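Local coordinates for protein N-acetylmuramoyl-L-alanine amidase (Mycolicibacterium smegmatis, PDB 7AGM) that hydrolyses, as a zinc-dependent amidase, the amide bond that joins N-acetylmuramoyl residues to L-alanine in cell-wall peptidoglycan, at residues L13-N18 and M76-D81; A20-I25 and N82-C87; W57-R62 and E199-Y204; G35-Q40 and P86-R91; A7-F12 and R99-V104. All blocks are in the same frame, centred on the assembly; numbering follows the deposited sequence. Where two conformers were deposited one is given.

Contact 1: L13-N18 and M76-D81; sequences LDPGHN and MSRGND. With ZN (zinc ion), chain C.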
# COMPACT_ATOMS: atom_id res chain seq x y z
N LEU A 13 -4.61 -6.40 -3.74
CA LEU A 13 -4.65 -5.43 -2.64
C LEU A 13 -4.03 -6.04 -1.40
O LEU A 13 -4.39 -7.16 -1.01
CB LEU A 13 -6.09 -5.01 -2.35
CG LEU A 13 -6.79 -4.26 -3.49
CD1 LEU A 13 -8.28 -4.12 -3.19
CD2 LEU A 13 -6.15 -2.89 -3.72
N ASP A 14 -3.12 -5.31 -0.76
CA ASP A 14 -2.39 -5.78 0.41
C ASP A 14 -2.54 -4.80 1.57
O ASP A 14 -1.76 -3.84 1.70
CB ASP A 14 -0.92 -6.01 0.08
CG ASP A 14 -0.08 -6.28 1.31
OD1 ASP A 14 -0.57 -6.99 2.22
OD2 ASP A 14 1.08 -5.80 1.36
N PRO A 15 -3.52 -5.01 2.44
CA PRO A 15 -3.60 -4.20 3.66
C PRO A 15 -2.49 -4.60 4.62
O PRO A 15 -2.42 -5.74 5.08
CB PRO A 15 -4.99 -4.52 4.23
CG PRO A 15 -5.36 -5.85 3.64
CD PRO A 15 -4.59 -6.03 2.35
N GLY A 16 -1.58 -3.65 4.88
CA GLY A 16 -0.37 -3.97 5.61
C GLY A 16 -0.65 -4.53 6.99
O GLY A 16 -1.62 -4.15 7.66
N HIS A 17 0.21 -5.47 7.41
CA HIS A 17 0.30 -6.03 8.75
C HIS A 17 -0.82 -7.03 9.03
O HIS A 17 -1.61 -7.32 8.13
CB HIS A 17 0.43 -4.93 9.81
CG HIS A 17 1.50 -3.94 9.47
ND1 HIS A 17 2.83 -4.19 9.70
CD2 HIS A 17 1.43 -2.73 8.87
CE1 HIS A 17 3.54 -3.16 9.27
NE2 HIS A 17 2.72 -2.27 8.75
N ASN A 18 -0.87 -7.57 10.24
CA ASN A 18 -1.85 -8.58 10.62
C ASN A 18 -2.72 -8.05 11.75
O ASN A 18 -2.29 -7.22 12.55
CB ASN A 18 -1.19 -9.85 11.18
CG ASN A 18 -0.09 -10.40 10.31
OD1 ASN A 18 -0.18 -10.39 9.08
ND2 ASN A 18 0.95 -10.91 10.95
N MET A 76 -7.15 -10.14 -2.21
CA MET A 76 -6.53 -9.52 -1.05
C MET A 76 -5.51 -10.45 -0.40
O MET A 76 -5.62 -11.68 -0.48
CB MET A 76 -7.58 -9.06 -0.03
CG MET A 76 -8.42 -7.89 -0.53
SD MET A 76 -9.55 -7.28 0.72
CE MET A 76 -8.43 -6.90 2.06
N SER A 77 -4.51 -9.85 0.24
CA SER A 77 -3.46 -10.63 0.89
C SER A 77 -3.90 -11.26 2.20
O SER A 77 -3.26 -12.21 2.66
CB SER A 77 -2.25 -9.74 1.16
OG SER A 77 -2.60 -8.71 2.06
N ARG A 78 -4.97 -10.76 2.82
CA ARG A 78 -5.48 -11.34 4.05
C ARG A 78 -6.98 -11.16 4.07
O ARG A 78 -7.54 -10.31 3.37
CB ARG A 78 -4.82 -10.73 5.30
CG ARG A 78 -5.01 -9.23 5.45
CD ARG A 78 -4.37 -8.81 6.76
NE ARG A 78 -4.13 -7.38 6.95
CZ ARG A 78 -4.73 -6.63 7.88
NH1 ARG A 78 -5.66 -7.14 8.68
NH2 ARG A 78 -4.38 -5.35 8.02
N GLY A 79 -7.64 -11.97 4.90
CA GLY A 79 -9.08 -12.07 4.89
C GLY A 79 -9.77 -11.68 6.18
O GLY A 79 -10.99 -11.83 6.30
N ASN A 80 -9.01 -11.18 7.16
CA ASN A 80 -9.58 -10.71 8.42
C ASN A 80 -8.62 -9.71 9.05
O ASN A 80 -7.51 -9.47 8.54
CB ASN A 80 -9.86 -11.87 9.38
CG ASN A 80 -8.60 -12.63 9.74
OD1 ASN A 80 -7.64 -12.07 10.29
ND2 ASN A 80 -8.59 -13.93 9.46
N ASP A 81 -9.03 -9.16 10.18
CA ASP A 81 -8.25 -8.20 10.94
C ASP A 81 -8.10 -8.64 12.40
O ASP A 81 -7.94 -7.80 13.29
CB ASP A 81 -8.85 -6.80 10.84
CG ASP A 81 -7.93 -5.72 11.37
OD1 ASP A 81 -6.73 -5.79 11.06
OD2 ASP A 81 -8.41 -4.81 12.09
ZN ZN C . 3.09 -0.50 7.66
O HOH W 1 4.42 -0.11 9.30
O HOH W 2 5.20 -1.11 7.24
O HOH W 3 3.88 1.42 7.55
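Leu13 and Met76 pair as a parallel beta bridge with their CA atoms 4.8 Å apart, and the amide of Ser77 donates to Leu13 O (3.0 Å) just where segment 76-81 leaves the sheet. Past this point side chains take over. The methyl CE of Met76 packs on CG of the Pro15 ring at 3.6 Å, the two side chains crossing at about a right angle. Ser77 OG, lodged between its own backbone N and carbonyl carbon (chi1 63°), donates 2.7 Å to the anti side of Asp14 OD1, a carboxylate oxygen that also forms a salt bridge with Arg91. Arg78 slides past Pro15 in the opposite direction and turns its guanidinium on the backbone of the turn: NE reaches Pro15 O at 3.0 Å, nearly straight at 169° and in the guanidinium plane, while NH2 donates to Gly16 O from above the carbonyl plane. Its third nitrogen, NH1, faces back into its own loop, where it bonds to Asn80 O and forms a salt bridge with Asp81 OD1 (2.9 Å). The arginine thus spans both loops and holds the backbone that leads into His17. His17 ND1 is held by Glu41 O, and NE2 binds zinc at 2.1 Å; Glu52, His107 and three waters complete the metal site of this Amidase_3 enzyme, at the C-terminal end of strand 10-15.

Contact 2: A20-I25 and N82-C87; sequences ANDASI and NALGPC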
# COMPACT_ATOMS: atom_id res chain seq x y z
N ALA A 20 -3.52 -9.92 14.22
CA ALA A 20 -2.93 -10.49 15.42
C ALA A 20 -1.57 -11.07 15.05
O ALA A 20 -1.35 -11.47 13.91
CB ALA A 20 -3.82 -11.58 16.03
N ASN A 21 -0.67 -11.09 16.03
CA ASN A 21 0.70 -11.55 15.80
C ASN A 21 1.08 -12.60 16.84
O ASN A 21 0.57 -12.59 17.97
CB ASN A 21 1.71 -10.40 15.83
CG ASN A 21 1.50 -9.42 14.71
OD1 ASN A 21 1.96 -9.64 13.58
ND2 ASN A 21 0.81 -8.32 15.00
N ASP A 22 1.97 -13.50 16.44
CA ASP A 22 2.54 -14.47 17.37
C ASP A 22 4.05 -14.52 17.23
O ASP A 22 4.65 -13.62 16.63
CB ASP A 22 1.92 -15.87 17.18
CG ASP A 22 2.36 -16.55 15.89
OD1 ASP A 22 2.98 -15.91 15.00
OD2 ASP A 22 2.08 -17.76 15.75
N ALA A 23 4.69 -15.57 17.76
CA ALA A 23 6.14 -15.64 17.73
C ALA A 23 6.69 -15.91 16.33
O ALA A 23 7.89 -15.70 16.10
CB ALA A 23 6.65 -16.71 18.69
N SER A 24 5.85 -16.36 15.40
CA SER A 24 6.33 -16.69 14.06
C SER A 24 6.62 -15.47 13.20
O SER A 24 7.21 -15.63 12.12
CB SER A 24 5.36 -17.65 13.36
OG SER A 24 4.04 -17.13 13.34
N ILE A 25 6.22 -14.27 13.62
CA ILE A 25 6.50 -13.08 12.83
C ILE A 25 7.97 -12.67 12.87
O ILE A 25 8.38 -11.85 12.05
CB ILE A 25 5.58 -11.89 13.18
CG1 ILE A 25 5.99 -11.26 14.51
CG2 ILE A 25 4.12 -12.34 13.20
CD1 ILE A 25 5.20 -10.00 14.85
N ASN A 82 -8.15 -9.94 12.65
CA ASN A 82 -8.03 -10.42 14.03
C ASN A 82 -7.18 -11.68 14.17
O ASN A 82 -7.20 -12.30 15.24
CB ASN A 82 -9.41 -10.62 14.68
CG ASN A 82 -10.21 -11.75 14.03
OD1 ASN A 82 -9.89 -12.18 12.92
ND2 ASN A 82 -11.24 -12.22 14.72
N ALA A 83 -6.43 -12.07 13.14
CA ALA A 83 -5.62 -13.27 13.21
C ALA A 83 -4.34 -13.06 12.40
O ALA A 83 -4.15 -12.03 11.76
CB ALA A 83 -6.42 -14.49 12.73
N LEU A 84 -3.47 -14.06 12.44
CA LEU A 84 -2.21 -13.99 11.71
C LEU A 84 -2.45 -13.82 10.22
O LEU A 84 -3.43 -14.34 9.67
CB LEU A 84 -1.38 -15.25 11.96
CG LEU A 84 -0.73 -15.40 13.33
CD1 LEU A 84 -0.15 -16.79 13.48
CD2 LEU A 84 0.34 -14.35 13.53
N GLY A 85 -1.56 -13.08 9.57
CA GLY A 85 -1.55 -12.92 8.13
C GLY A 85 -0.21 -13.32 7.56
O GLY A 85 0.72 -13.65 8.30
N PRO A 86 -0.07 -13.29 6.23
CA PRO A 86 1.13 -13.86 5.60
C PRO A 86 2.37 -12.99 5.81
O PRO A 86 2.29 -11.78 6.01
CB PRO A 86 0.76 -13.91 4.11
CG PRO A 86 -0.73 -13.77 4.07
CD PRO A 86 -1.08 -12.91 5.24
N CYS A 87 3.53 -13.64 5.73
CA CYS A 87 4.81 -12.94 5.78
C CYS A 87 4.98 -12.03 4.57
O CYS A 87 4.30 -12.16 3.55
CB CYS A 87 5.97 -13.94 5.79
SG CYS A 87 5.94 -15.10 7.17
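Asp22 OD1, which lies against the Leu84 side chain, takes the backbone amide of Ser24 at 2.9 Å and so closes an Asx turn. The amide comes from well above the carboxylate plane, 71° out of it. Asp22 CG sits between the backbone N and the carbonyl carbon (chi1 71°). Leu84 meets the carboxylate with both branches of its tip, the two side chains crossing at about a right angle: CD1 touches OD2 of Asp22 at 3.3 Å, and CD2 lies 3.4 Å from OD1. CD2 also fits against the backbone, 3.4 Å from Ala20 O and 3.6 Å from Asn21 CA, with the CG2 methyl of Ile25 a little farther off. Most of the leucine's neighbours here are therefore oxygens and backbone. Two surface loops of the alpha/beta fold are joined in this way. Segment 20-25, which ends in a short 3-10 turn (23-25), lies on the path from strand 10-15 to the small hairpin of strands 28-30 and 36-38. Segment 82-87 is part of the loop between strand 73-76 and helix 88-98, and ends at the N-cap Cys87. Their backbones come nearest at Ala20 and Ala83, where Ala20 N makes a weak hydrogen bond to Ala83 O (3.3 Å, 138°). On the same residue, CB rests on Asn82 O at 3.5 Å, and the carbonyl oxygen receives a CA-H contact from Leu84. Farther along, Asn21 turns its amide oxygen to Asn18 ND2, toward the zinc-binding turn.

Contact 3: W57-R62 and E199-Y204; sequences WDTTLR and EGRQKY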
# COMPACT_ATOMS: atom_id res chain seq x y z
N TRP A 57 -6.75 -2.32 6.95
CA TRP A 57 -7.81 -3.28 6.64
C TRP A 57 -9.07 -2.57 6.15
O TRP A 57 -9.57 -2.84 5.05
CB TRP A 57 -8.10 -4.12 7.88
CG TRP A 57 -9.29 -5.01 7.75
CD1 TRP A 57 -10.49 -4.90 8.41
CD2 TRP A 57 -9.39 -6.17 6.92
NE1 TRP A 57 -11.32 -5.92 8.03
CE2 TRP A 57 -10.68 -6.72 7.12
CE3 TRP A 57 -8.52 -6.81 6.03
CZ2 TRP A 57 -11.11 -7.86 6.46
CZ3 TRP A 57 -8.96 -7.95 5.37
CH2 TRP A 57 -10.24 -8.46 5.58
N ASP A 58 -9.59 -1.63 6.95
CA ASP A 58 -10.85 -1.00 6.59
C ASP A 58 -10.71 -0.14 5.33
O ASP A 58 -11.59 -0.16 4.45
CB ASP A 58 -11.40 -0.19 7.75
CG ASP A 58 -12.79 0.32 7.48
OD1 ASP A 58 -13.73 -0.51 7.50
OD2 ASP A 58 -12.95 1.53 7.22
N THR A 59 -9.59 0.57 5.19
CA THR A 59 -9.36 1.36 3.99
C THR A 59 -9.31 0.46 2.75
O THR A 59 -9.88 0.79 1.71
CB THR A 59 -8.08 2.18 4.13
OG1 THR A 59 -8.19 3.02 5.28
CG2 THR A 59 -7.83 3.05 2.91
N THR A 60 -8.66 -0.70 2.88
CA THR A 60 -8.55 -1.60 1.74
C THR A 60 -9.91 -2.18 1.35
O THR A 60 -10.21 -2.34 0.16
CB THR A 60 -7.52 -2.71 2.00
OG1 THR A 60 -6.23 -2.12 2.25
CG2 THR A 60 -7.40 -3.62 0.78
N LEU A 61 -10.78 -2.45 2.35
CA LEU A 61 -12.13 -2.93 2.03
C LEU A 61 -12.89 -1.89 1.22
O LEU A 61 -13.65 -2.24 0.31
CB LEU A 61 -12.89 -3.23 3.33
CG LEU A 61 -12.41 -4.45 4.12
CD1 LEU A 61 -13.23 -4.62 5.39
CD2 LEU A 61 -12.49 -5.72 3.26
N ARG A 62 -12.72 -0.62 1.55
CA ARG A 62 -13.36 0.45 0.79
C ARG A 62 -12.80 0.54 -0.62
O ARG A 62 -13.57 0.70 -1.58
CB ARG A 62 -13.22 1.76 1.55
CG ARG A 62 -13.99 1.74 2.87
CD ARG A 62 -13.63 2.91 3.77
NE ARG A 62 -14.23 2.78 5.10
CZ ARG A 62 -15.44 3.22 5.43
NH1 ARG A 62 -16.19 3.84 4.53
NH2 ARG A 62 -15.89 3.04 6.66
N GLU A 199 -15.20 8.25 7.54
CA GLU A 199 -15.19 9.16 6.40
C GLU A 199 -13.77 9.48 5.96
O GLU A 199 -13.50 9.62 4.76
CB GLU A 199 -15.96 10.45 6.71
CG GLU A 199 -17.46 10.24 6.88
CD GLU A 199 -17.84 9.75 8.26
OE1 GLU A 199 -17.03 9.92 9.20
OE2 GLU A 199 -18.94 9.18 8.41
N GLY A 200 -12.84 9.58 6.91
CA GLY A 200 -11.45 9.75 6.54
C GLY A 200 -10.88 8.56 5.80
O GLY A 200 -10.14 8.72 4.83
N ARG A 201 -11.22 7.34 6.25
CA ARG A 201 -10.74 6.16 5.55
C ARG A 201 -11.35 6.08 4.15
O ARG A 201 -10.68 5.67 3.19
CB ARG A 201 -11.01 4.90 6.38
CG ARG A 201 -10.23 4.90 7.71
CD ARG A 201 -10.26 3.55 8.42
NE ARG A 201 -11.62 3.20 8.85
CZ ARG A 201 -12.17 3.55 10.01
NH1 ARG A 201 -11.50 4.28 10.88
NH2 ARG A 201 -13.41 3.15 10.29
N GLN A 202 -12.61 6.49 4.01
CA GLN A 202 -13.21 6.57 2.68
C GLN A 202 -12.50 7.60 1.81
O GLN A 202 -12.34 7.40 0.60
CB GLN A 202 -14.70 6.90 2.79
CG GLN A 202 -15.45 6.76 1.47
CD GLN A 202 -15.50 5.33 0.99
OE1 GLN A 202 -15.81 4.41 1.75
NE2 GLN A 202 -15.20 5.12 -0.29
N LYS A 203 -12.07 8.71 2.42
CA LYS A 203 -11.33 9.75 1.70
C LYS A 203 -10.03 9.19 1.13
O LYS A 203 -9.72 9.37 -0.05
CB LYS A 203 -11.06 10.91 2.66
CG LYS A 203 -10.26 12.09 2.11
CD LYS A 203 -9.81 12.99 3.27
CE LYS A 203 -9.00 14.19 2.82
NZ LYS A 203 -9.80 15.06 1.92
N TYR A 204 -9.26 8.48 1.97
CA TYR A 204 -8.05 7.83 1.47
C TYR A 204 -8.38 6.81 0.39
O TYR A 204 -7.70 6.73 -0.64
CB TYR A 204 -7.31 7.14 2.62
CG TYR A 204 -6.60 8.07 3.57
CD1 TYR A 204 -5.55 8.89 3.13
CD2 TYR A 204 -6.94 8.11 4.92
CE1 TYR A 204 -4.88 9.73 4.01
CE2 TYR A 204 -6.29 8.94 5.80
CZ TYR A 204 -5.26 9.75 5.35
OH TYR A 204 -4.61 10.57 6.26
O HOH W 4 -15.42 1.34 9.06
O HOH W 5 -15.78 2.36 -1.52
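A salt-bridge network joins helix 52-69 to the C-terminal helix 198-219, whose segments cross at -56° with their axes 8.6 Å apart. Its hub is Asp58 OD2. Arg201 NE reaches this oxygen at 2.7 Å along an almost straight bond (171°), and Arg62 NE, one turn on in the same helix as Asp58, reaches it at 2.8 Å from the other face of the carboxylate plane. Each guanidinium keeps the oxygen in its own plane. The NH2 groups of the two arginines both donate to one water, which in turn makes a weak bond to Asp58 OD1; the shared carboxylate and this water probably ease the closeness of the like charges. Arg62 also uses NH1, in its guanidinium plane, to meet a lone pair of Gln202 OE1 at 2.9 Å. A second water links Arg62 O to Gln202 NE2. Next to this network Thr59 OG1, bonded to Phe55 O, touches CB of Arg201 at 3.6 Å, and Thr59 CG2 packs on Tyr204 CB. The Tyr204 ring continues onto Phe55 and helix 189-196, whereas Trp57 and Thr60 carry helix 52-69 onto strands 10-15 and 73-76.

Contact 4: G35-Q40 and P86-R91; sequences GTKNCQ and PCVDER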
# COMPACT_ATOMS: atom_id res chain seq x y z
N GLY A 35 19.37 -10.31 1.38
CA GLY A 35 19.28 -10.32 2.82
C GLY A 35 17.99 -10.96 3.30
O GLY A 35 17.25 -11.59 2.54
N THR A 36 17.73 -10.81 4.59
CA THR A 36 16.48 -11.26 5.18
C THR A 36 15.95 -10.18 6.12
O THR A 36 16.66 -9.25 6.49
CB THR A 36 16.63 -12.59 5.95
OG1 THR A 36 17.45 -12.38 7.11
CG2 THR A 36 17.26 -13.65 5.08
N LYS A 37 14.68 -10.33 6.48
CA LYS A 37 14.06 -9.48 7.49
C LYS A 37 12.93 -10.27 8.14
O LYS A 37 12.62 -11.40 7.73
CB LYS A 37 13.60 -8.14 6.92
CG LYS A 37 12.51 -8.23 5.86
CD LYS A 37 12.34 -6.90 5.14
CE LYS A 37 12.06 -5.75 6.11
NZ LYS A 37 11.76 -4.48 5.39
N ASN A 38 12.34 -9.68 9.16
CA ASN A 38 11.27 -10.35 9.89
C ASN A 38 10.08 -10.65 8.98
O ASN A 38 9.72 -9.84 8.13
CB ASN A 38 10.81 -9.50 11.08
CG ASN A 38 11.80 -9.52 12.23
OD1 ASN A 38 12.94 -9.96 12.08
ND2 ASN A 38 11.36 -9.04 13.39
N CYS A 39 9.50 -11.84 9.17
CA CYS A 39 8.28 -12.24 8.46
C CYS A 39 7.21 -11.15 8.52
O CYS A 39 6.63 -10.79 7.50
CB CYS A 39 7.77 -13.55 9.07
SG CYS A 39 6.01 -13.91 8.81
N GLN A 40 6.94 -10.63 9.71
CA GLN A 40 5.98 -9.55 9.84
C GLN A 40 6.42 -8.59 10.93
O GLN A 40 7.29 -8.89 11.75
CB GLN A 40 4.56 -10.06 10.13
CG GLN A 40 3.70 -10.24 8.88
CD GLN A 40 3.50 -8.94 8.10
OE1 GLN A 40 3.69 -7.85 8.64
NE2 GLN A 40 3.11 -9.06 6.84
N PRO A 86 -0.07 -13.29 6.23
CA PRO A 86 1.13 -13.86 5.60
C PRO A 86 2.37 -12.99 5.81
O PRO A 86 2.29 -11.78 6.01
CB PRO A 86 0.76 -13.91 4.11
CG PRO A 86 -0.73 -13.77 4.07
CD PRO A 86 -1.08 -12.91 5.24
N CYS A 87 3.53 -13.64 5.73
CA CYS A 87 4.81 -12.94 5.78
C CYS A 87 4.98 -12.03 4.57
O CYS A 87 4.30 -12.16 3.55
CB CYS A 87 5.97 -13.94 5.79
SG CYS A 87 5.94 -15.10 7.17
N VAL A 88 5.94 -11.10 4.68
CA VAL A 88 6.14 -10.10 3.64
C VAL A 88 6.57 -10.73 2.32
O VAL A 88 6.18 -10.25 1.25
CB VAL A 88 7.08 -8.97 4.09
CG1 VAL A 88 6.43 -8.12 5.19
CG2 VAL A 88 8.41 -9.53 4.56
N ASP A 89 7.36 -11.80 2.36
CA ASP A 89 7.71 -12.49 1.12
C ASP A 89 6.51 -13.23 0.55
O ASP A 89 6.31 -13.25 -0.68
CB ASP A 89 8.92 -13.41 1.31
CG ASP A 89 8.67 -14.54 2.30
OD1 ASP A 89 7.86 -14.38 3.24
OD2 ASP A 89 9.33 -15.59 2.16
N GLU A 90 5.69 -13.82 1.42
CA GLU A 90 4.48 -14.52 0.98
C GLU A 90 3.48 -13.57 0.32
O GLU A 90 2.81 -13.94 -0.64
CB GLU A 90 3.84 -15.25 2.17
CG GLU A 90 4.70 -16.39 2.73
CD GLU A 90 4.12 -17.05 3.98
OE1 GLU A 90 3.40 -16.39 4.76
OE2 GLU A 90 4.41 -18.25 4.20
N ARG A 91 3.36 -12.34 0.83
CA ARG A 91 2.46 -11.38 0.19
C ARG A 91 2.91 -11.05 -1.23
O ARG A 91 2.08 -10.89 -2.13
CB ARG A 91 2.32 -10.13 1.06
CG ARG A 91 1.68 -10.40 2.42
CD ARG A 91 1.72 -9.19 3.31
NE ARG A 91 1.21 -9.51 4.65
CZ ARG A 91 0.24 -8.86 5.29
NH1 ARG A 91 -0.34 -7.79 4.75
NH2 ARG A 91 -0.13 -9.26 6.50
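Gln40 crosses Arg91 at about a right angle in one of its two modelled conformers, the amide and guanidinium planes turned 59° apart. There NE2 of Gln40 stands over one face of the guanidinium, 2.9 Å from Arg91 NE; both nitrogens are donors, so this is no bond, and the close spacing is uncertain. Both point to Pro86 O: Arg91 NE comes from above the carbonyl plane at 2.9 Å, and Gln40 NE2, in this conformer, approaches in that plane at 3.0 Å. Beside the glutamine runs the disulfide. Cys39 SG lies anti to its backbone N (chi1 158°) and joins Cys87 SG at 2.0 Å; the negative C-S-S-C torsion of -84° makes the bridge left-handed. Cys87 is the N-cap residue of helix 88-98, and its amide donates to Glu90 OE1 at 2.9 Å. Next in line, Val88 N, the first amide of the helix, bonds to Cys39 O, an oxygen that both valine methyls approach from the same side, CG1 at 3.5 Å and CG2 at 3.7 Å. Val88 also leans on Val29 of the hairpin. The residues just after strand 36-38 are thus tied to the N-terminal end of helix 88-98 by the disulfide and the Val88-Cys39 hydrogen bond, with the Gln40 bond added in the one conformer. Arg91 continues from here to Asp14 and to the carbonyl of the zinc ligand His17, which makes it a second-shell residue of the metal site; its positive charge, partly balanced by Asp14, probably also polarises the carbonyls of that turn.

Contact 5: A7-F12 and R99-V104; sequences AGMIVF and RPHAIV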
# COMPACT_ATOMS: atom_id res chain seq x y z
N ALA A 7 -12.40 -2.67 -16.97
CA ALA A 7 -13.13 -3.80 -16.40
C ALA A 7 -12.44 -5.10 -16.81
O ALA A 7 -11.91 -5.22 -17.92
CB ALA A 7 -14.58 -3.79 -16.88
N GLY A 8 -12.38 -6.04 -15.88
CA GLY A 8 -11.70 -7.29 -16.10
C GLY A 8 -10.23 -7.29 -15.73
O GLY A 8 -9.65 -8.37 -15.55
N MET A 9 -9.59 -6.12 -15.63
CA MET A 9 -8.21 -6.08 -15.18
C MET A 9 -8.13 -6.50 -13.72
O MET A 9 -9.13 -6.50 -12.99
CB MET A 9 -7.61 -4.69 -15.43
CG MET A 9 -7.54 -4.36 -16.93
SD MET A 9 -6.85 -2.73 -17.29
CE MET A 9 -5.09 -3.06 -17.29
N ILE A 10 -6.92 -6.88 -13.29
CA ILE A 10 -6.71 -7.56 -12.02
C ILE A 10 -5.85 -6.70 -11.11
O ILE A 10 -4.74 -6.31 -11.49
CB ILE A 10 -6.05 -8.94 -12.23
CG1 ILE A 10 -6.87 -9.79 -13.20
CG2 ILE A 10 -5.86 -9.63 -10.91
CD1 ILE A 10 -6.09 -10.93 -13.78
N VAL A 11 -6.34 -6.44 -9.90
CA VAL A 11 -5.61 -5.69 -8.89
C VAL A 11 -5.47 -6.55 -7.64
O VAL A 11 -6.46 -7.08 -7.12
CB VAL A 11 -6.34 -4.37 -8.53
CG1 VAL A 11 -5.62 -3.64 -7.39
CG2 VAL A 11 -6.48 -3.48 -9.77
N PHE A 12 -4.23 -6.70 -7.16
CA PHE A 12 -3.97 -7.35 -5.88
C PHE A 12 -3.82 -6.27 -4.81
O PHE A 12 -3.01 -5.34 -4.96
CB PHE A 12 -2.70 -8.20 -5.96
CG PHE A 12 -2.44 -9.00 -4.71
CD1 PHE A 12 -3.09 -10.22 -4.51
CD2 PHE A 12 -1.54 -8.56 -3.75
CE1 PHE A 12 -2.85 -10.97 -3.36
CE2 PHE A 12 -1.29 -9.31 -2.61
CZ PHE A 12 -1.95 -10.52 -2.41
N ARG A 99 -0.42 -12.77 -11.36
CA ARG A 99 0.04 -12.03 -12.53
C ARG A 99 -0.86 -10.80 -12.76
O ARG A 99 -1.43 -10.64 -13.85
CB ARG A 99 0.09 -12.91 -13.78
CG ARG A 99 0.72 -14.29 -13.54
CD ARG A 99 0.87 -15.07 -14.83
NE ARG A 99 1.85 -14.40 -15.68
CZ ARG A 99 3.14 -14.71 -15.72
NH1 ARG A 99 3.62 -15.71 -14.99
NH2 ARG A 99 3.96 -14.02 -16.50
N PRO A 100 -1.01 -9.94 -11.76
CA PRO A 100 -1.99 -8.86 -11.85
C PRO A 100 -1.50 -7.72 -12.73
O PRO A 100 -0.32 -7.61 -13.06
CB PRO A 100 -2.10 -8.39 -10.39
CG PRO A 100 -0.75 -8.64 -9.84
CD PRO A 100 -0.23 -9.89 -10.51
N HIS A 101 -2.44 -6.84 -13.07
CA HIS A 101 -2.10 -5.60 -13.75
C HIS A 101 -1.60 -4.53 -12.80
O HIS A 101 -0.90 -3.61 -13.23
CB HIS A 101 -3.30 -5.10 -14.55
CG HIS A 101 -3.76 -6.08 -15.58
ND1 HIS A 101 -4.79 -6.97 -15.36
CD2 HIS A 101 -3.28 -6.35 -16.81
CE1 HIS A 101 -4.95 -7.72 -16.43
NE2 HIS A 101 -4.04 -7.37 -17.33
N ALA A 102 -1.98 -4.60 -11.52
CA ALA A 102 -1.52 -3.62 -10.54
C ALA A 102 -1.56 -4.26 -9.17
O ALA A 102 -2.46 -5.05 -8.87
CB ALA A 102 -2.40 -2.36 -10.54
N ILE A 103 -0.58 -3.91 -8.34
CA ILE A 103 -0.51 -4.32 -6.94
C ILE A 103 -0.42 -3.06 -6.10
O ILE A 103 0.41 -2.18 -6.37
CB ILE A 103 0.72 -5.20 -6.70
CG1 ILE A 103 0.69 -6.44 -7.61
CG2 ILE A 103 0.84 -5.56 -5.22
CD1 ILE A 103 2.08 -7.12 -7.77
N VAL A 104 -1.26 -2.96 -5.07
CA VAL A 104 -1.18 -1.83 -4.14
C VAL A 104 -1.13 -2.37 -2.72
O VAL A 104 -2.06 -3.08 -2.29
CB VAL A 104 -2.33 -0.83 -4.30
CG1 VAL A 104 -2.16 0.34 -3.32
CG2 VAL A 104 -2.42 -0.33 -5.73
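His101, Phe12 and Ile10 bury the most surface where the first strand of the sheet, 10-15, begins to run parallel to strand 102-109. The imidazole of His101 acts as a backbone mimic: ND1 accepts the amide of Ile10 at 3.0 Å (158°), with that N-H close to the ring plane. Met9 covers a face of the same ring, CG standing above it toward the rim, while the bend of the chain at chi3 (84°) carries CE to 4.1 Å from the ring centroid in an off-centre CH-pi contact. Ile10 gives its carbonyl oxygen to two successive amides. With Ala102 N, at 3.2 Å, the regular parallel pairing starts, and His101 N, at 2.8 Å, is the additional donor. The CG2 methyl of Ile10 lies 4.0 Å from CB of Pro100. The pairing continues as Phe12 N donates to Ala102 O, and Val104 N to Phe12 O, both 3.0 Å. The ring of Phe12, with CG anti to the backbone N (chi1 -174°), meets Ile103 by its edge, CD2 lying 4.1 Å from CG2, and goes on to Met94 and Ala95 of helix 88-98. Val11 and Ala102 point to the other side of the sheet, where Val11 reaches Ile212 of helix 198-219; the strand pair is accordingly sandwiched between helices, as in an alpha/beta core. Acceptance by ND1 implies that this nitrogen carries no proton, so a neutral His101 would bear its hydrogen on NE2, and the side chain prolongs the bonding of the strand pair beyond its regular register.

From the N terminus, segment 7-12, leading into strand 10-15, closes contact 5 with 99-104, a loop of 86 residues within which contacts 1, 2 and 4 are nested. Contact 1 follows on the same strand and returns to 76-81, joining edge strand 73-76 to its neighbour 10-15, next to the zinc site. Contacts 2 and 4 follow farther along the chain: 20-25 meets 82-87 and 35-40 meets 86-91, sharing Pro86 and Cys87, so that the hairpin is tied to the start of helix 88-98. Contact 1 crosses both. Contact 3 runs from 57-62 to 199-204, crosses every other loop, and brings the C-terminal helix onto helix 52-69.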